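PDB 3WJ2: carboxylesterase from Ferroplasma acidiphilum, which probably hydrolyses the ester bonds of carboxylic esters in an acid-loving archaeon. Local coordinates for residues Ser238-Ala243 / Lys262-Ala267; Leu167-Arg170 / Met176-Val179; Tyr136-Lys141 / Gly148-Ala153. One frame throughout, in Å; residues are numbered along the deposited sequence.

Interaction 1 of 3, residues Ser238-Ala243 / Lys262-Ala267; sequences SNLPPA and KKLREA
L264 meets two residues of the loop-to-strand segment S238-A243, one with each branch of its side chain. Its CD2 lies 3.7 Å from L240 CD1, and the two leucine side chains cross at about a right angle. Its CD1 lies 3.7 Å from A243 CB. The CG of L264 stands anti to its own carbonyl carbon (chi1 -67°), and from there the fork spans both partners. All three residues are buried. At the other end of the contact A267 and S238 meet. The methyl CB of A267 rests 3.7 Å from the backbone N of S238. This is the last turn of helix 254-266 packing against the loop that runs into strand 243-248, within the alpha/beta-hydrolase fold. The next strand, 271-280, follows the helix, so the unit is a beta-alpha-beta crossover between neighbouring parallel strands. Two waters join the polar groups near the helix end. Both donate to A267 O. One also donates to S238 OG, at 3.0 Å; the other accepts from N239 N, at 2.9 Å. S238 OG is further held by D236. One turn of the helix carries its own salt bridge, K263 NZ to E266 OE1 at 2.6 Å, and OE1 accepts on its syn lone pair. Further out, L240 packs on L167 and R170 of helix 157-172, and A243 bonds through its backbone to R270 and V272.

Interaction 2 of 3, residues Leu167-Arg170 / Met176-Val179; sequences LKCR and MPAV
C169 and R170 of helix 157-172 face M176 and P177 of the loop that leads into strand 180-183. C169 carries most of the helix side. Its CB bond points toward the loop. There CB lies 3.7 Å from M176 CG, the main touch of the contact. Beyond CG the fold of the methionine is uncertain: its CB-CG bond is unusually long and chi2 (-142°) fits no common rotamer, so the place of its CE methyl is doubtful. The sulfur of C169 extends further and lies 4.0 Å from P177 CD. Y131 and H135 of helix 125-139 also touch this cysteine. R170 follows and adds less. Its backbone N lies 4.2 Å from M176 CG, and its CB is 4.3 Å from M176 SD. The rest of the arginine leads away from the loop. Across the contact, P177 also packs on F134, L165 and C166. The two segments belong to the helix and return loop that link strand 150-155 to strand 180-183, a beta-alpha-beta crossover of the alpha/beta-hydrolase sheet. The chain that leaves the helix folds back against its last turns here. The two segments meet mostly through carbon and sulfur, with no polar bond between them, so the grip rests on shape and on burial of apolar surface, while the guanidinium group of R170 makes its hydrogen bonds elsewhere, NH1 to S238 O and D236 O.

Interaction 3 of 3, residues Tyr136-Lys141 / Gly148-Ala153; sequences YIAKKK and GRIGVA
The CB of I150 points toward helix 125-139, and CD1 does nearly all the touching. That methyl lies 3.8 Å from A138 CA. It is 4.2 Å from A138 CB and 4.3 Å from I137 CG2, so it sits against the last turn of the helix. CG1 of I150 stands anti to the carbonyl carbon (chi1 -59°), and with chi2 extended, CD1 reaches the helix. K141 lies two residues past the helix end and runs obliquely past the isoleucine, with CE 4.0 Å from I150 CD1. Its CG takes the crowded position between the backbone N and the carbonyl carbon (chi1 52°), and a bend at chi3 carries the amine onward. NZ then donates to G148 O at 2.8 Å, nearly along the C=O axis, with a C=O...N angle of 162°. Helix 125-139 covers this part of the central sheet of the alpha/beta-hydrolase fold, where strand 150-155 begins, and L80 of the neighbouring strand packs on both I137 and I150. With an alanine in place of K141, G148 O is likely to lose this donor and the I150 methyl its cover by the lysine chain. One lysine thus does two jobs: its aliphatic part lies over apolar carbon, and its ammonium group is bound to a backbone carbonyl. The charge probably strengthens that bond, which ties the chain just after the helix to the entrance of the strand.

How the interactions relate
The three contacts lie side by side along the central sheet. Interaction 2 is the middle one: its centre is about 11 Å from the centres of both others, which are about 21 Å apart. Interactions 2 and 3 are joined by two probable backbone hydrogen bonds just ahead of strand 180-183, with A178 N 2.8 Å from I150 O and V152 N 2.9 Å from V179 O. Interactions 1 and 2 are joined by R170 NH1, 2.7 Å from S238 O. Interactions 1 and 3 do not touch; their nearest atoms are about 6 Å apart. Strand 150-155 of interaction 3 and helix 157-172 of interaction 2 flank S156, probably the nucleophile, at what looks like a nucleophile elbow (GxSxG).

Interaction 1 of 3, residues Ser238-Ala243 / Lys262-Ala267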
ATOM      1  N   SER B 238     -23.548  14.510   2.052  1.00 17.78           N
ATOM      2  CA  SER B 238     -24.238  15.298   1.065  1.00 21.14           C
ATOM      3  C   SER B 238     -24.213  16.760   1.310  1.00 18.60           C
ATOM      4  O   SER B 238     -24.279  17.206   2.487  1.00 20.14           O
ATOM      5  CB  SER B 238     -25.765  14.910   1.102  1.00 21.94           C
ATOM      6  OG  SER B 238     -25.865  13.528   1.000  1.00 30.20           O
ATOM      7  N   ASN B 239     -24.208  17.530   0.226  1.00 18.37           N
ATOM      8  CA  ASN B 239     -24.497  18.905   0.267  1.00 18.42           C
ATOM      9  C   ASN B 239     -23.452  19.694   1.058  1.00 18.30           C
ATOM     10  O   ASN B 239     -23.699  20.825   1.474  1.00 21.55           O
ATOM     11  CB  ASN B 239     -25.888  19.145   0.849  1.00 20.10           C
ATOM     12  CG  ASN B 239     -26.960  18.473  -0.040  1.00 26.73           C
ATOM     13  OD1 ASN B 239     -26.893  18.634  -1.265  1.00 32.34           O
ATOM     14  ND2 ASN B 239     -27.863  17.686   0.545  1.00 29.10           N
ATOM     15  N   LEU B 240     -22.259  19.126   1.101  1.00 18.57           N
ATOM     16  CA  LEU B 240     -21.078  19.912   1.610  1.00 15.86           C
ATOM     17  C   LEU B 240     -20.446  20.770   0.503  1.00 15.25           C
ATOM     18  O   LEU B 240     -20.617  20.489  -0.709  1.00 18.49           O
ATOM     19  CB  LEU B 240     -20.048  18.923   2.135  1.00 13.55           C
ATOM     20  CG  LEU B 240     -20.477  18.244   3.419  1.00 15.61           C
ATOM     21  CD1 LEU B 240     -19.561  17.184   3.922  1.00 15.08           C
ATOM     22  CD2 LEU B 240     -20.759  19.302   4.591  1.00 17.07           C
ATOM     23  N   PRO B 241     -19.705  21.815   0.880  1.00 14.76           N
ATOM     24  CA  PRO B 241     -19.011  22.630  -0.105  1.00 13.70           C
ATOM     25  C   PRO B 241     -17.934  21.884  -0.908  1.00 13.20           C
ATOM     26  O   PRO B 241     -17.350  20.936  -0.406  1.00 12.34           O
ATOM     27  CB  PRO B 241     -18.276  23.674   0.763  1.00 15.42           C
ATOM     28  CG  PRO B 241     -19.009  23.683   2.134  1.00 16.35           C
ATOM     29  CD  PRO B 241     -19.375  22.178   2.275  1.00 13.66           C
ATOM     30  N   PRO B 242     -17.697  22.322  -2.155  1.00 12.73           N
ATOM     31  CA  PRO B 242     -16.633  21.728  -2.999  1.00 13.35           C
ATOM     32  C   PRO B 242     -15.334  21.708  -2.131  1.00 12.34           C
ATOM     33  O   PRO B 242     -15.124  22.667  -1.346  1.00 11.95           O
ATOM     34  CB  PRO B 242     -16.523  22.708  -4.152  1.00 15.57           C
ATOM     35  CG  PRO B 242     -17.971  23.328  -4.200  1.00 18.73           C
ATOM     36  CD  PRO B 242     -18.405  23.446  -2.805  1.00 15.33           C
ATOM     37  N   ALA B 243     -14.548  20.654  -2.303  1.00 10.55           N
ATOM     38  CA  ALA B 243     -13.384  20.465  -1.447  1.00 11.05           C
ATOM     39  C   ALA B 243     -12.112  20.368  -2.314  1.00 11.47           C
ATOM     40  O   ALA B 243     -12.118  19.841  -3.477  1.00 10.82           O
ATOM     41  CB  ALA B 243     -13.487  19.200  -0.637  1.00 10.94           C
ATOM     42  N   LYS B 262     -12.855  10.391  -0.833  1.00 14.50           N
ATOM     43  CA  LYS B 262     -13.681   9.357  -1.487  1.00 14.19           C
ATOM     44  C   LYS B 262     -15.091   9.398  -0.981  1.00 14.25           C
ATOM     45  O   LYS B 262     -16.012   9.303  -1.810  1.00 16.53           O
ATOM     46  CB  LYS B 262     -13.096   8.020  -1.295  1.00 12.82           C
ATOM     47  CG  LYS B 262     -11.668   7.848  -2.025  1.00 15.79           C
ATOM     48  CD  LYS B 262     -10.887   6.661  -1.592  1.00 17.53           C
ATOM     49  CE  LYS B 262      -9.631   6.546  -2.593  1.00 17.90           C
ATOM     50  NZ  LYS B 262      -8.795   5.466  -2.148  1.00 19.55           N
ATOM     51  N   LYS B 263     -15.267   9.598   0.315  1.00 15.03           N
ATOM     52  CA  LYS B 263     -16.656   9.725   0.857  1.00 14.34           C
ATOM     53  C   LYS B 263     -17.370  10.927   0.313  1.00 15.06           C
ATOM     54  O   LYS B 263     -18.578  10.933   0.083  1.00 15.72           O
ATOM     55  CB  LYS B 263     -16.670   9.752   2.401  1.00 13.93           C
ATOM     56  CG  LYS B 263     -16.117   8.454   3.069  1.00 16.66           C
ATOM     57  CD  LYS B 263     -17.072   7.346   2.634  1.00 20.33           C
ATOM     58  CE  LYS B 263     -18.404   7.491   3.482  1.00 23.93           C
ATOM     59  NZ  LYS B 263     -19.433   6.423   2.964  1.00 29.59           N
ATOM     60  N   LEU B 264     -16.672  12.077   0.192  1.00 12.83           N
ATOM     61  CA  LEU B 264     -17.233  13.253  -0.381  1.00 11.55           C
ATOM     62  C   LEU B 264     -17.730  12.958  -1.815  1.00 14.33           C
ATOM     63  O   LEU B 264     -18.827  13.336  -2.150  1.00 16.75           O
ATOM     64  CB  LEU B 264     -16.247  14.498  -0.436  1.00 13.27           C
ATOM     65  CG  LEU B 264     -15.941  14.967   0.981  1.00 17.40           C
ATOM     66  CD1 LEU B 264     -14.944  16.175   0.886  1.00 15.89           C
ATOM     67  CD2 LEU B 264     -17.123  15.501   1.769  1.00 17.68           C
ATOM     68  N   ARG B 265     -16.879  12.332  -2.650  1.00 13.69           N
ATOM     69  CA  ARG B 265     -17.240  12.070  -4.084  1.00 15.06           C
ATOM     70  C   ARG B 265     -18.396  11.035  -4.135  1.00 17.15           C
ATOM     71  O   ARG B 265     -19.242  11.260  -4.991  1.00 16.78           O
ATOM     72  CB  ARG B 265     -16.001  11.519  -4.818  1.00 15.80           C
ATOM     73  CG  ARG B 265     -14.866  12.612  -5.010  1.00 13.59           C
ATOM     74  CD  ARG B 265     -15.366  13.772  -5.850  1.00 11.82           C
ATOM     75  NE  ARG B 265     -15.857  13.282  -7.155  1.00 18.89           N
ATOM     76  CZ  ARG B 265     -17.059  13.522  -7.627  1.00 21.68           C
ATOM     77  NH1 ARG B 265     -17.956  14.213  -6.933  1.00 17.94           N
ATOM     78  NH2 ARG B 265     -17.404  13.041  -8.859  1.00 19.38           N
ATOM     79  N   GLU B 266     -18.360  10.057  -3.251  1.00 16.50           N
ATOM     80  CA  GLU B 266     -19.531   9.089  -3.158  1.00 19.76           C
ATOM     81  C   GLU B 266     -20.847   9.794  -2.889  1.00 20.25           C
ATOM     82  O   GLU B 266     -21.950   9.290  -3.362  1.00 20.79           O
ATOM     83  CB  GLU B 266     -19.240   8.090  -2.075  1.00 18.96           C
ATOM     84  CG  GLU B 266     -20.341   7.024  -1.820  1.00 24.41           C
ATOM     85  CD  GLU B 266     -19.926   6.201  -0.633  1.00 27.85           C
ATOM     86  OE1 GLU B 266     -19.927   6.786   0.483  1.00 29.41           O
ATOM     87  OE2 GLU B 266     -19.564   4.995  -0.806  1.00 34.25           O
ATOM     88  N   ALA B 267     -20.867  10.919  -2.154  1.00 17.02           N
ATOM     89  CA  ALA B 267     -22.102  11.732  -1.852  1.00 16.21           C
ATOM     90  C   ALA B 267     -22.406  12.801  -2.862  1.00 16.46           C
ATOM     91  O   ALA B 267     -23.302  13.641  -2.721  1.00 19.59           O
ATOM     92  CB  ALA B 267     -21.890  12.347  -0.432  1.00 18.12           C
TER
HETATM   93  O   HOH W   1     -25.533  12.322  -1.680  1.00 35.17           O
HETATM   94  O   HOH W   2     -24.305  16.222  -2.403  1.00 24.44           O

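Interaction 2 of 3, residues Leu167-Arg170 / Met176-Val179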
ATOM      1  N   LEU B 167     -19.646  20.750   7.986  1.00 13.31           N
ATOM      2  CA  LEU B 167     -20.657  19.729   8.356  1.00 14.04           C
ATOM      3  C   LEU B 167     -21.750  20.391   9.199  1.00 14.64           C
ATOM      4  O   LEU B 167     -22.954  20.115   9.031  1.00 14.74           O
ATOM      5  CB  LEU B 167     -20.025  18.652   9.244  1.00 12.79           C
ATOM      6  CG  LEU B 167     -19.328  17.584   8.460  1.00 17.12           C
ATOM      7  CD1 LEU B 167     -18.590  16.678   9.403  1.00 19.99           C
ATOM      8  CD2 LEU B 167     -20.430  16.633   7.647  1.00 19.37           C
ATOM      9  N   LYS B 168     -21.383  21.266  10.134  1.00 13.17           N
ATOM     10  CA  LYS B 168     -22.444  21.895  10.976  1.00 14.19           C
ATOM     11  C   LYS B 168     -23.297  22.885  10.159  1.00 14.04           C
ATOM     12  O   LYS B 168     -24.560  23.003  10.382  1.00 14.49           O
ATOM     13  CB  LYS B 168     -21.786  22.596  12.198  1.00 12.90           C
ATOM     14  CG  LYS B 168     -22.894  23.223  13.103  1.00 13.68           C
ATOM     15  CD  LYS B 168     -22.394  23.741  14.437  1.00 14.63           C
ATOM     16  CE  LYS B 168     -23.552  24.675  15.046  1.00 15.76           C
ATOM     17  NZ  LYS B 168     -23.026  24.916  16.501  1.00 20.75           N
ATOM     18  N   CYS B 169     -22.714  23.637   9.229  1.00 14.29           N
ATOM     19  CA  CYS B 169     -23.487  24.505   8.296  1.00 13.09           C
ATOM     20  C   CYS B 169     -24.468  23.630   7.554  1.00 16.63           C
ATOM     21  O   CYS B 169     -25.673  24.026   7.485  1.00 18.15           O
ATOM     22  CB  CYS B 169     -22.581  25.221   7.250  1.00 13.91           C
ATOM     23  SG  CYS B 169     -21.487  26.465   8.002  1.00 15.66           S
ATOM     24  N   ARG B 170     -24.031  22.447   7.166  1.00 15.89           N
ATOM     25  CA  ARG B 170     -24.925  21.584   6.334  1.00 16.76           C
ATOM     26  C   ARG B 170     -26.053  21.129   7.231  1.00 19.22           C
ATOM     27  O   ARG B 170     -27.304  21.232   6.822  1.00 21.04           O
ATOM     28  CB  ARG B 170     -24.053  20.447   5.748  1.00 16.76           C
ATOM     29  CG  ARG B 170     -24.735  19.560   4.630  1.00 16.63           C
ATOM     30  CD  ARG B 170     -25.732  18.607   5.257  1.00 18.75           C
ATOM     31  NE  ARG B 170     -25.227  17.796   6.390  1.00 18.58           N
ATOM     32  CZ  ARG B 170     -24.374  16.769   6.292  1.00 21.47           C
ATOM     33  NH1 ARG B 170     -23.927  16.395   5.082  1.00 22.67           N
ATOM     34  NH2 ARG B 170     -23.996  16.113   7.380  1.00 22.87           N
ATOM     35  N   MET B 176     -23.374  28.326   3.685  1.00 20.46           N
ATOM     36  CA  MET B 176     -22.292  27.364   3.710  1.00 19.19           C
ATOM     37  C   MET B 176     -21.082  28.117   3.046  1.00 17.07           C
ATOM     38  O   MET B 176     -21.228  28.951   2.141  1.00 16.38           O
ATOM     39  CB  MET B 176     -22.779  26.057   2.914  1.00 23.54           C
ATOM     40  CG  MET B 176     -23.767  24.893   3.805  1.00 17.33           C
ATOM     41  SD  MET B 176     -22.893  23.556   2.945  1.00 37.32           S
ATOM     42  CE  MET B 176     -21.475  23.871   3.999  1.00 20.24           C
ATOM     43  N   PRO B 177     -19.835  27.811   3.495  1.00 13.96           N
ATOM     44  CA  PRO B 177     -18.680  28.334   2.737  1.00 12.87           C
ATOM     45  C   PRO B 177     -18.637  27.913   1.270  1.00 12.92           C
ATOM     46  O   PRO B 177     -19.217  26.854   0.916  1.00 12.93           O
ATOM     47  CB  PRO B 177     -17.491  27.696   3.468  1.00 12.99           C
ATOM     48  CG  PRO B 177     -18.010  27.370   4.854  1.00 12.32           C
ATOM     49  CD  PRO B 177     -19.420  26.902   4.589  1.00 14.67           C
ATOM     50  N   ALA B 178     -17.952  28.715   0.420  1.00 13.10           N
ATOM     51  CA  ALA B 178     -17.912  28.475  -0.998  1.00 12.71           C
ATOM     52  C   ALA B 178     -17.024  27.265  -1.365  1.00 13.26           C
ATOM     53  O   ALA B 178     -17.233  26.665  -2.387  1.00 13.22           O
ATOM     54  CB  ALA B 178     -17.402  29.731  -1.707  1.00 13.81           C
ATOM     55  N   VAL B 179     -16.021  27.005  -0.504  1.00 12.54           N
ATOM     56  CA  VAL B 179     -15.050  25.938  -0.760  1.00 11.22           C
ATOM     57  C   VAL B 179     -14.435  25.603   0.597  1.00  9.83           C
ATOM     58  O   VAL B 179     -14.476  26.480   1.471  1.00 10.78           O
ATOM     59  CB  VAL B 179     -14.039  26.357  -1.802  1.00 11.67           C
ATOM     60  CG1 VAL B 179     -13.173  27.623  -1.349  1.00 12.09           C
ATOM     61  CG2 VAL B 179     -13.099  25.097  -2.077  1.00 10.99           C
TER

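Interaction 3 of 3, residues Tyr136-Lys141 / Gly148-Ala153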
ATOM      1  N   TYR B 136     -19.864  35.019  11.475  1.00 14.22           N
ATOM      2  CA  TYR B 136     -19.674  36.463  11.790  1.00 14.44           C
ATOM      3  C   TYR B 136     -19.168  37.234  10.582  1.00 17.88           C
ATOM      4  O   TYR B 136     -19.745  38.313  10.222  1.00 15.70           O
ATOM      5  CB  TYR B 136     -18.738  36.568  12.971  1.00 15.96           C
ATOM      6  CG  TYR B 136     -18.412  37.975  13.478  1.00 19.11           C
ATOM      7  CD1 TYR B 136     -18.901  38.441  14.670  1.00 22.70           C
ATOM      8  CD2 TYR B 136     -17.425  38.709  12.830  1.00 23.35           C
ATOM      9  CE1 TYR B 136     -18.474  39.701  15.157  1.00 25.53           C
ATOM     10  CE2 TYR B 136     -16.998  39.931  13.302  1.00 29.92           C
ATOM     11  CZ  TYR B 136     -17.534  40.420  14.472  1.00 30.64           C
ATOM     12  OH  TYR B 136     -17.035  41.671  14.971  1.00 32.34           O
ATOM     13  N   ILE B 137     -18.097  36.735   9.957  1.00 15.30           N
ATOM     14  CA  ILE B 137     -17.565  37.418   8.797  1.00 17.37           C
ATOM     15  C   ILE B 137     -18.509  37.388   7.623  1.00 17.15           C
ATOM     16  O   ILE B 137     -18.626  38.397   6.892  1.00 18.34           O
ATOM     17  CB  ILE B 137     -16.147  36.902   8.444  1.00 17.46           C
ATOM     18  CG1 ILE B 137     -15.252  37.231   9.636  1.00 18.23           C
ATOM     19  CG2 ILE B 137     -15.606  37.645   7.196  1.00 17.67           C
ATOM     20  CD1 ILE B 137     -13.941  36.345   9.722  1.00 18.71           C
ATOM     21  N   ALA B 138     -19.223  36.311   7.420  1.00 16.38           N
ATOM     22  CA  ALA B 138     -20.192  36.238   6.328  1.00 17.91           C
ATOM     23  C   ALA B 138     -21.321  37.293   6.541  1.00 21.76           C
ATOM     24  O   ALA B 138     -21.737  37.970   5.564  1.00 22.42           O
ATOM     25  CB  ALA B 138     -20.779  34.907   6.154  1.00 17.84           C
ATOM     26  N   LYS B 139     -21.782  37.441   7.776  1.00 21.93           N
ATOM     27  CA  LYS B 139     -22.822  38.472   8.005  1.00 23.87           C
ATOM     28  C   LYS B 139     -22.285  39.831   7.816  1.00 23.88           C
ATOM     29  O   LYS B 139     -23.006  40.685   7.290  1.00 25.94           O
ATOM     30  CB  LYS B 139     -23.390  38.386   9.386  1.00 26.49           C
ATOM     31  CG  LYS B 139     -24.252  37.180   9.571  1.00 32.09           C
ATOM     32  CD  LYS B 139     -24.669  37.001  11.096  1.00 39.15           C
ATOM     33  CE  LYS B 139     -23.817  37.794  12.148  1.00 42.39           C
ATOM     34  NZ  LYS B 139     -24.032  37.236  13.544  1.00 44.96           N
ATOM     35  N   LYS B 140     -21.065  40.085   8.261  1.00 20.96           N
ATOM     36  CA  LYS B 140     -20.502  41.420   8.262  1.00 22.75           C
ATOM     37  C   LYS B 140     -19.548  41.633   7.093  1.00 21.81           C
ATOM     38  O   LYS B 140     -18.553  42.304   7.240  1.00 22.21           O
ATOM     39  CB  LYS B 140     -19.768  41.689   9.592  1.00 23.78           C
ATOM     40  CG  LYS B 140     -20.743  41.591  10.778  1.00 30.99           C
ATOM     41  CD  LYS B 140     -20.017  41.880  12.037  1.00 32.12           C
ATOM     42  CE  LYS B 140     -20.877  41.458  13.248  1.00 39.09           C
ATOM     43  NZ  LYS B 140     -22.238  42.147  13.253  1.00 41.96           N
ATOM     44  N   LYS B 141     -19.774  40.944   5.972  1.00 23.64           N
ATOM     45  CA  LYS B 141     -18.746  40.912   4.921  1.00 25.80           C
ATOM     46  C   LYS B 141     -18.362  42.310   4.431  1.00 28.75           C
ATOM     47  O   LYS B 141     -17.195  42.603   4.149  1.00 27.62           O
ATOM     48  CB  LYS B 141     -19.094  39.912   3.780  1.00 27.07           C
ATOM     49  CG  LYS B 141     -20.440  40.082   3.187  1.00 30.19           C
ATOM     50  CD  LYS B 141     -20.504  39.522   1.809  1.00 37.79           C
ATOM     51  CE  LYS B 141     -20.332  38.045   1.712  1.00 41.04           C
ATOM     52  NZ  LYS B 141     -20.921  37.609   0.395  1.00 45.70           N
ATOM     53  N   GLY B 148     -17.454  39.581  -2.646  1.00 25.46           N
ATOM     54  CA  GLY B 148     -17.753  38.309  -3.310  1.00 24.26           C
ATOM     55  C   GLY B 148     -17.958  37.203  -2.287  1.00 22.13           C
ATOM     56  O   GLY B 148     -18.683  37.392  -1.275  1.00 23.14           O
ATOM     57  N   ARG B 149     -17.324  36.067  -2.568  1.00 17.95           N
ATOM     58  CA  ARG B 149     -17.633  34.812  -1.827  1.00 17.64           C
ATOM     59  C   ARG B 149     -16.607  34.552  -0.772  1.00 15.93           C
ATOM     60  O   ARG B 149     -15.564  35.215  -0.741  1.00 18.57           O
ATOM     61  CB  ARG B 149     -17.684  33.586  -2.755  1.00 17.01           C
ATOM     62  CG  ARG B 149     -18.789  33.677  -3.860  1.00 18.53           C
ATOM     63  CD  ARG B 149     -19.038  32.372  -4.705  1.00 22.95           C
ATOM     64  NE  ARG B 149     -20.218  32.468  -5.591  1.00 30.66           N
ATOM     65  CZ  ARG B 149     -20.181  32.806  -6.888  1.00 33.04           C
ATOM     66  NH1 ARG B 149     -19.028  33.122  -7.470  1.00 30.92           N
ATOM     67  NH2 ARG B 149     -21.308  32.852  -7.633  1.00 33.32           N
ATOM     68  N   ILE B 150     -16.971  33.711   0.206  1.00 16.18           N
ATOM     69  CA  ILE B 150     -16.078  33.325   1.335  1.00 13.49           C
ATOM     70  C   ILE B 150     -15.960  31.844   1.403  1.00 13.52           C
ATOM     71  O   ILE B 150     -17.007  31.152   1.497  1.00 14.02           O
ATOM     72  CB  ILE B 150     -16.669  33.886   2.621  1.00 14.75           C
ATOM     73  CG1 ILE B 150     -16.796  35.441   2.503  1.00 16.63           C
ATOM     74  CG2 ILE B 150     -15.757  33.536   3.825  1.00 15.96           C
ATOM     75  CD1 ILE B 150     -17.505  36.030   3.717  1.00 20.23           C
ATOM     76  N   GLY B 151     -14.696  31.367   1.376  1.00 12.99           N
ATOM     77  CA  GLY B 151     -14.402  29.897   1.626  1.00 12.55           C
ATOM     78  C   GLY B 151     -13.644  29.782   2.935  1.00 11.75           C
ATOM     79  O   GLY B 151     -13.390  30.755   3.625  1.00 11.75           O
ATOM     80  N   VAL B 152     -13.392  28.530   3.268  1.00 10.44           N
ATOM     81  CA  VAL B 152     -12.651  28.238   4.508  1.00 10.05           C
ATOM     82  C   VAL B 152     -11.529  27.300   4.203  1.00 10.44           C
ATOM     83  O   VAL B 152     -11.582  26.544   3.241  1.00 10.95           O
ATOM     84  CB  VAL B 152     -13.524  27.666   5.632  1.00  9.22           C
ATOM     85  CG1 VAL B 152     -14.575  28.727   6.076  1.00 11.40           C
ATOM     86  CG2 VAL B 152     -14.265  26.344   5.207  1.00 10.14           C
ATOM     87  N   ALA B 153     -10.476  27.376   5.041  1.00  9.49           N
ATOM     88  CA  ALA B 153      -9.281  26.566   4.745  1.00  9.10           C
ATOM     89  C   ALA B 153      -8.505  26.349   6.013  1.00  7.06           C
ATOM     90  O   ALA B 153      -8.690  27.113   6.979  1.00  9.75           O
ATOM     91  CB  ALA B 153      -8.442  27.331   3.740  1.00 11.37           C
TER